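Long-range contact in kelch repeat and BTB domain-containing protein A55 (Vaccinia virus WR, PDB 6I2M), which probably recruits host proteins to CUL3-containing E3 ubiquitin ligases as a substrate-specific adapter, its BTB domain being the part that interacts with CUL3: residues A[84-95]-A[107-115]. Residues are numbered along the deposited sequence; the frame is centred on the assembly and turned at random.
Sequences LSLTNDNVKYIL and ITECENYIL
L86 lays its CB over one face of the Y113 ring, a CH-pi contact 3.8 Å from CB to the ring centroid and 14° off the normal. CG of Y113, anti to the backbone N (chi1 -173°), carries the ring to the loop, where the side chains of V91 and Y113 cross at about a right angle, CG1 of V91 3.6 Å from CD1 of Y113. A tyrosine suits this margin: its ring packs against aliphatic groups while OH reaches the loop backbone near T87. Deeper in, the small C110 suits a place where the backbones draw near, its CA 5.9 Å from CA of L95; its SG meets CG2 of I94 and CD2 of L86. L95 is a knob in the hole formed by I107, C110, E111 and I114, its fork putting CD1 on C110 and CD2 3.8 Å from CD1 of I114. E109 extends past the loop leucines, CG and OE1 against CD1 of L86, OE1 also beside CB of L84, OE2 hydrogen-bonded to OH of Y78 and to N of M1 of a second subunit. OD1 of N90 accepts a hydrogen bond from the backbone N of T87 at 3.1 Å, fastening the turn that leads into helix 91-101. Helices 91-101 and 104-116 form a roughly antiparallel hairpin in the BTB domain, the axes of their short segments approaching to 9.6 Å at 149°, with helix 69-79 against L84 and I94, and helices 120-132 and 136-147 against L95.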
loop_
_atom_site.group_PDB
_atom_site.type_symbol
_atom_site.label_atom_id
_atom_site.label_comp_id
_atom_site.label_asym_id
_atom_site.label_seq_id
_atom_site.Cartn_x
_atom_site.Cartn_y
_atom_site.Cartn_z
ATOM N N LEU A 84 13.285 -4.904 4.378
ATOM C CA LEU A 84 14.714 -4.961 4.073
ATOM C C LEU A 84 15.530 -5.672 5.158
ATOM O O LEU A 84 15.552 -5.228 6.309
ATOM C CB LEU A 84 15.256 -3.543 3.800
ATOM C CG LEU A 84 16.409 -3.409 2.797
ATOM C CD1 LEU A 84 15.952 -3.709 1.369
ATOM C CD2 LEU A 84 16.983 -2.008 2.832
ATOM N N SER A 85 16.187 -6.788 4.782
ATOM C CA SER A 85 17.031 -7.590 5.674
ATOM C C SER A 85 18.446 -6.988 5.702
ATOM O O SER A 85 19.364 -7.485 5.043
ATOM C CB SER A 85 17.046 -9.052 5.232
ATOM O OG SER A 85 15.739 -9.602 5.221
ATOM N N LEU A 86 18.592 -5.884 6.451
ATOM C CA LEU A 86 19.825 -5.105 6.585
ATOM C C LEU A 86 20.932 -5.836 7.351
ATOM O O LEU A 86 20.699 -6.333 8.455
ATOM C CB LEU A 86 19.536 -3.746 7.255
ATOM C CG LEU A 86 18.469 -2.862 6.605
ATOM C CD1 LEU A 86 17.416 -2.452 7.614
ATOM C CD2 LEU A 86 19.087 -1.636 5.977
ATOM N N THR A 87 22.141 -5.889 6.756
ATOM C CA THR A 87 23.365 -6.473 7.328
ATOM C C THR A 87 24.552 -5.557 7.011
ATOM O O THR A 87 24.574 -4.944 5.945
ATOM C CB THR A 87 23.616 -7.920 6.856
ATOM O OG1 THR A 87 23.507 -8.003 5.436
ATOM C CG2 THR A 87 22.693 -8.932 7.521
ATOM N N ASN A 88 25.539 -5.484 7.929
ATOM C CA ASN A 88 26.746 -4.643 7.845
ATOM C C ASN A 88 27.491 -4.687 6.494
ATOM O O ASN A 88 28.114 -3.691 6.119
ATOM C CB ASN A 88 27.709 -4.984 8.993
ATOM C CG ASN A 88 28.879 -4.039 9.145
ATOM O OD1 ASN A 88 28.720 -2.832 9.362
ATOM N ND2 ASN A 88 30.086 -4.573 9.041
ATOM N N ASP A 89 27.421 -5.820 5.772
ATOM C CA ASP A 89 28.102 -6.003 4.490
ATOM C C ASP A 89 27.342 -5.453 3.274
ATOM O O ASP A 89 27.984 -4.903 2.376
ATOM C CB ASP A 89 28.473 -7.480 4.273
ATOM C CG ASP A 89 29.438 -8.030 5.306
ATOM O OD1 ASP A 89 30.623 -7.625 5.290
ATOM O OD2 ASP A 89 29.013 -8.870 6.128
ATOM N N ASN A 90 25.999 -5.600 3.230
ATOM C CA ASN A 90 25.199 -5.143 2.086
ATOM C C ASN A 90 24.700 -3.688 2.182
ATOM O O ASN A 90 24.464 -3.078 1.136
ATOM C CB ASN A 90 24.027 -6.098 1.787
ATOM C CG ASN A 90 22.984 -6.288 2.870
ATOM O OD1 ASN A 90 22.703 -5.410 3.694
ATOM N ND2 ASN A 90 22.346 -7.448 2.862
ATOM N N VAL A 91 24.547 -3.134 3.413
ATOM C CA VAL A 91 24.052 -1.762 3.670
ATOM C C VAL A 91 24.863 -0.672 2.947
ATOM O O VAL A 91 24.303 0.367 2.590
ATOM C CB VAL A 91 23.889 -1.422 5.177
ATOM C CG1 VAL A 91 22.723 -2.186 5.789
ATOM C CG2 VAL A 91 25.178 -1.645 5.969
ATOM N N LYS A 92 26.170 -0.919 2.740
ATOM C CA LYS A 92 27.110 -0.036 2.051
ATOM C C LYS A 92 26.681 0.159 0.588
ATOM O O LYS A 92 26.720 1.280 0.080
ATOM C CB LYS A 92 28.520 -0.650 2.124
ATOM C CG LYS A 92 29.660 0.320 1.859
ATOM C CD LYS A 92 31.007 -0.386 1.944
ATOM C CE LYS A 92 32.159 0.542 1.649
ATOM N NZ LYS A 92 33.466 -0.160 1.725
ATOM N N TYR A 93 26.238 -0.931 -0.069
ATOM C CA TYR A 93 25.819 -0.926 -1.472
ATOM C C TYR A 93 24.339 -0.578 -1.670
ATOM O O TYR A 93 23.999 -0.011 -2.710
ATOM C CB TYR A 93 26.184 -2.254 -2.160
ATOM C CG TYR A 93 27.642 -2.637 -1.998
ATOM C CD1 TYR A 93 28.628 -2.062 -2.796
ATOM C CD2 TYR A 93 28.037 -3.563 -1.038
ATOM C CE1 TYR A 93 29.972 -2.400 -2.642
ATOM C CE2 TYR A 93 29.378 -3.910 -0.874
ATOM C CZ TYR A 93 30.342 -3.326 -1.680
ATOM O OH TYR A 93 31.665 -3.667 -1.525
ATOM N N ILE A 94 23.468 -0.897 -0.684
ATOM C CA ILE A 94 22.027 -0.599 -0.747
ATOM C C ILE A 94 21.789 0.922 -0.641
ATOM O O ILE A 94 20.942 1.451 -1.362
ATOM C CB ILE A 94 21.179 -1.444 0.259
ATOM C CG1 ILE A 94 21.347 -2.959 -0.020
ATOM C CG2 ILE A 94 19.683 -1.057 0.210
ATOM C CD1 ILE A 94 20.949 -3.895 1.126
ATOM N N LEU A 95 22.571 1.621 0.210
ATOM C CA LEU A 95 22.483 3.073 0.391
ATOM C C LEU A 95 22.882 3.841 -0.881
ATOM O O LEU A 95 22.201 4.806 -1.233
ATOM C CB LEU A 95 23.316 3.529 1.612
ATOM C CG LEU A 95 23.317 5.032 1.951
ATOM C CD1 LEU A 95 21.992 5.477 2.549
ATOM C CD2 LEU A 95 24.436 5.367 2.903
ATOM N N ILE A 107 16.521 5.284 1.935
ATOM C CA ILE A 107 17.698 6.090 2.281
ATOM C C ILE A 107 17.748 6.354 3.799
ATOM O O ILE A 107 18.836 6.366 4.372
ATOM C CB ILE A 107 17.837 7.380 1.411
ATOM C CG1 ILE A 107 19.295 7.902 1.397
ATOM C CG2 ILE A 107 16.828 8.481 1.797
ATOM C CD1 ILE A 107 19.668 8.829 0.222
ATOM N N THR A 108 16.571 6.511 4.446
ATOM C CA THR A 108 16.461 6.742 5.890
ATOM C C THR A 108 16.735 5.459 6.680
ATOM O O THR A 108 17.518 5.500 7.629
ATOM C CB THR A 108 15.128 7.415 6.265
ATOM O OG1 THR A 108 14.041 6.673 5.709
ATOM C CG2 THR A 108 15.057 8.874 5.821
ATOM N N GLU A 109 16.121 4.322 6.271
ATOM C CA GLU A 109 16.285 3.010 6.911
ATOM C C GLU A 109 17.745 2.523 6.886
ATOM O O GLU A 109 18.196 1.905 7.853
ATOM C CB GLU A 109 15.340 1.968 6.284
ATOM C CG GLU A 109 15.071 0.766 7.176
ATOM C CD GLU A 109 13.990 -0.177 6.686
ATOM O OE1 GLU A 109 14.331 -1.305 6.261
ATOM O OE2 GLU A 109 12.799 0.206 6.736
ATOM N N CYS A 110 18.480 2.822 5.794
ATOM C CA CYS A 110 19.889 2.459 5.635
ATOM C C CYS A 110 20.790 3.340 6.493
ATOM O O CYS A 110 21.671 2.810 7.170
ATOM C CB CYS A 110 20.306 2.488 4.167
ATOM S SG CYS A 110 19.669 1.104 3.190
ATOM N N GLU A 111 20.565 4.676 6.476
ATOM C CA GLU A 111 21.325 5.653 7.265
ATOM C C GLU A 111 21.174 5.400 8.765
ATOM O O GLU A 111 22.173 5.430 9.483
ATOM C CB GLU A 111 20.915 7.095 6.924
ATOM C CG GLU A 111 21.587 7.651 5.679
ATOM C CD GLU A 111 21.384 9.133 5.415
ATOM O OE1 GLU A 111 20.270 9.647 5.670
ATOM O OE2 GLU A 111 22.344 9.778 4.936
ATOM N N ASN A 112 19.933 5.114 9.224
ATOM C CA ASN A 112 19.621 4.820 10.627
ATOM C C ASN A 112 20.317 3.551 11.118
ATOM O O ASN A 112 20.752 3.515 12.267
ATOM C CB ASN A 112 18.108 4.733 10.856
ATOM C CG ASN A 112 17.361 6.047 10.757
ATOM O OD1 ASN A 112 17.940 7.143 10.736
ATOM N ND2 ASN A 112 16.042 5.962 10.698
ATOM N N TYR A 113 20.438 2.526 10.245
ATOM C CA TYR A 113 21.107 1.254 10.544
ATOM C C TYR A 113 22.622 1.462 10.670
ATOM O O TYR A 113 23.242 0.866 11.553
ATOM C CB TYR A 113 20.790 0.206 9.459
ATOM C CG TYR A 113 21.301 -1.188 9.765
ATOM C CD1 TYR A 113 22.562 -1.600 9.341
ATOM C CD2 TYR A 113 20.510 -2.108 10.448
ATOM C CE1 TYR A 113 23.033 -2.884 9.609
ATOM C CE2 TYR A 113 20.970 -3.397 10.720
ATOM C CZ TYR A 113 22.234 -3.779 10.300
ATOM O OH TYR A 113 22.695 -5.047 10.566
ATOM N N ILE A 114 23.208 2.291 9.779
ATOM C CA ILE A 114 24.638 2.618 9.751
ATOM C C ILE A 114 25.031 3.415 11.008
ATOM O O ILE A 114 26.018 3.065 11.652
ATOM C CB ILE A 114 25.046 3.302 8.404
ATOM C CG1 ILE A 114 24.978 2.286 7.234
ATOM C CG2 ILE A 114 26.442 3.954 8.477
ATOM C CD1 ILE A 114 24.792 2.885 5.824
ATOM N N LEU A 115 24.234 4.444 11.370
ATOM C CA LEU A 115 24.457 5.289 12.552
ATOM C C LEU A 115 24.311 4.512 13.872
ATOM O O LEU A 115 25.050 4.782 14.821
ATOM C CB LEU A 115 23.511 6.506 12.546
ATOM C CG LEU A 115 23.780 7.593 11.501
ATOM C CD1 LEU A 115 22.506 8.345 11.161
ATOM C CD2 LEU A 115 24.845 8.565 11.970
#